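Local atomic coordinates of Exo-beta-1,3-glucanase (Streptomyces sp. SirexAA-E, PDB entry 4PEY), a protein that hydrolyses laminarin and laminarioligosaccharides as a secreted exo-beta-1,3-glucanase of glycoside hydrolase family 55, working from the non-reducing ends and yielding glucose and laminaribiose. Residues V371-G376 with T399-A404. The protein carries 1 engineered substitution. Residues are numbered along the deposited sequence; the frame is centred on the assembly and turned at random.
Sequences VFVRIG and TWVWRA. With BGC (beta-D-glucopyranose), chain B.
The W402 indole meets R374 at its edge, where CD of the arginine lies in the ring plane 3.7 Å from W402 CZ3. One face of the indole carries A404 CA and the other W400 CH2, each offset toward the rim. F372 turns its own edge to the neighbouring strand, with CD1 3.7 Å from W400 N. With its CG anti to the backbone N (chi1 -178°), the W402 indole extends from the strand, and its NE1 donates to BGC O3 at 3.1 Å along a bent path, 138° at the hydrogen. An alanine in place of W402 has no indole N-H, and would probably leave the sugar O3 without this donor's bond and open a gap between A404 and W400, beside the aliphatic part of R374. Strands 371-375 and 399-403 are in-register parallel neighbours, 1° apart in direction, as expected of successive coils of the right-handed parallel beta-helix of this family; F372, R374, W400 and W402 share one face. Their ladder alternates between strands: V373 N to W400 O (2.8 Å), W402 N to V373 O, I375 N to W402 O, then A404 N to I375 O. At the start, W400 N binds V371 O only weakly, and that carbonyl receives T399 OG1 at 2.7 Å. Beyond the pair, D340 salt-bridges R374 NE, while E436, itself bonded to the glucose, accepts W400 NE1.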
# COMPACT_ATOMS: atom_id res chain seq x y z
N VAL A 371 -0.76 -1.74 -4.69
CA VAL A 371 0.24 -1.61 -5.73
C VAL A 371 1.45 -0.97 -5.07
O VAL A 371 1.38 0.11 -4.47
CB VAL A 371 -0.28 -0.78 -6.91
CG1 VAL A 371 0.86 -0.45 -7.88
CG2 VAL A 371 -1.41 -1.53 -7.62
N PHE A 372 2.57 -1.68 -5.16
CA PHE A 372 3.79 -1.24 -4.51
C PHE A 372 4.84 -0.99 -5.58
O PHE A 372 4.87 -1.68 -6.60
CB PHE A 372 4.26 -2.30 -3.50
CG PHE A 372 3.15 -2.76 -2.59
CD1 PHE A 372 2.39 -1.84 -1.88
CD2 PHE A 372 2.84 -4.11 -2.48
CE1 PHE A 372 1.35 -2.25 -1.06
CE2 PHE A 372 1.80 -4.53 -1.65
CZ PHE A 372 1.06 -3.60 -0.94
N VAL A 373 5.67 0.02 -5.37
CA VAL A 373 6.74 0.31 -6.30
C VAL A 373 8.05 0.35 -5.53
O VAL A 373 8.10 0.90 -4.43
CB VAL A 373 6.51 1.64 -7.05
CG1 VAL A 373 7.68 1.92 -8.00
CG2 VAL A 373 5.19 1.58 -7.82
N ARG A 374 9.08 -0.27 -6.09
CA ARG A 374 10.41 -0.27 -5.49
C ARG A 374 11.44 0.20 -6.50
O ARG A 374 11.42 -0.26 -7.66
CB ARG A 374 10.79 -1.67 -4.98
CG ARG A 374 12.24 -1.77 -4.55
CD ARG A 374 12.52 -3.09 -3.84
NE ARG A 374 12.50 -4.23 -4.76
CZ ARG A 374 12.31 -5.49 -4.38
NH1 ARG A 374 12.12 -5.77 -3.09
NH2 ARG A 374 12.33 -6.48 -5.27
N ILE A 375 12.32 1.11 -6.08
CA ILE A 375 13.43 1.54 -6.93
C ILE A 375 14.75 1.27 -6.20
O ILE A 375 15.12 1.97 -5.26
CB ILE A 375 13.34 3.04 -7.31
CG1 ILE A 375 11.95 3.38 -7.88
CG2 ILE A 375 14.46 3.41 -8.30
CD1 ILE A 375 10.96 3.91 -6.84
N GLY A 376 15.45 0.22 -6.63
CA GLY A 376 16.67 -0.22 -5.96
C GLY A 376 16.43 -1.17 -4.80
O GLY A 376 15.28 -1.48 -4.46
N THR A 399 -1.03 2.34 -1.41
CA THR A 399 0.17 2.20 -2.21
C THR A 399 1.39 2.49 -1.34
O THR A 399 1.30 3.25 -0.38
CB THR A 399 0.15 3.13 -3.45
OG1 THR A 399 1.25 2.82 -4.30
CG2 THR A 399 0.23 4.58 -3.06
N TRP A 400 2.50 1.82 -1.65
CA TRP A 400 3.81 2.16 -1.09
C TRP A 400 4.72 2.34 -2.27
O TRP A 400 5.00 1.39 -3.01
CB TRP A 400 4.36 1.07 -0.18
CG TRP A 400 5.66 1.42 0.57
CD1 TRP A 400 6.02 2.64 1.09
CD2 TRP A 400 6.73 0.52 0.90
NE1 TRP A 400 7.25 2.55 1.72
CE2 TRP A 400 7.70 1.25 1.63
CE3 TRP A 400 6.96 -0.84 0.67
CZ2 TRP A 400 8.87 0.67 2.11
CZ3 TRP A 400 8.13 -1.42 1.15
CH2 TRP A 400 9.08 -0.66 1.85
N VAL A 401 5.18 3.57 -2.45
CA VAL A 401 6.05 3.92 -3.56
C VAL A 401 7.38 4.29 -2.90
O VAL A 401 7.47 5.30 -2.20
CB VAL A 401 5.45 5.06 -4.41
CG1 VAL A 401 6.38 5.46 -5.54
CG2 VAL A 401 4.10 4.63 -4.95
N TRP A 402 8.40 3.47 -3.12
CA TRP A 402 9.58 3.45 -2.26
C TRP A 402 10.89 3.44 -3.01
O TRP A 402 11.23 2.44 -3.66
CB TRP A 402 9.50 2.22 -1.35
CG TRP A 402 10.60 2.00 -0.32
CD1 TRP A 402 10.79 2.69 0.85
CD2 TRP A 402 11.59 0.97 -0.33
NE1 TRP A 402 11.85 2.16 1.56
CE2 TRP A 402 12.36 1.10 0.85
CE3 TRP A 402 11.91 -0.06 -1.23
CZ2 TRP A 402 13.42 0.25 1.15
CZ3 TRP A 402 12.97 -0.90 -0.93
CH2 TRP A 402 13.71 -0.74 0.25
N ARG A 403 11.63 4.54 -2.93
CA ARG A 403 13.02 4.54 -3.36
C ARG A 403 13.83 3.89 -2.24
O ARG A 403 13.78 4.35 -1.09
CB ARG A 403 13.52 5.95 -3.68
CG ARG A 403 15.02 5.98 -3.95
CD ARG A 403 15.54 7.34 -4.41
NE ARG A 403 17.00 7.30 -4.46
CZ ARG A 403 17.81 7.79 -3.52
NH1 ARG A 403 17.33 8.43 -2.46
NH2 ARG A 403 19.11 7.65 -3.66
N ALA A 404 14.55 2.81 -2.54
CA ALA A 404 15.21 2.03 -1.49
C ALA A 404 16.24 2.85 -0.70
O ALA A 404 17.05 3.56 -1.29
CB ALA A 404 15.89 0.79 -2.08
C2 BGC B . 11.41 3.87 6.68
C3 BGC B . 11.55 2.78 5.61
C4 BGC B . 12.94 2.17 5.69
C5 BGC B . 13.19 1.64 7.09
C6 BGC B . 14.56 0.98 7.19
C1 BGC B . 11.90 3.40 8.05
O2 BGC B . 10.06 4.28 6.75
O3 BGC B . 11.36 3.34 4.33
O4 BGC B . 13.07 1.14 4.74
O5 BGC B . 13.15 2.73 7.98
O6 BGC B . 15.56 1.97 7.11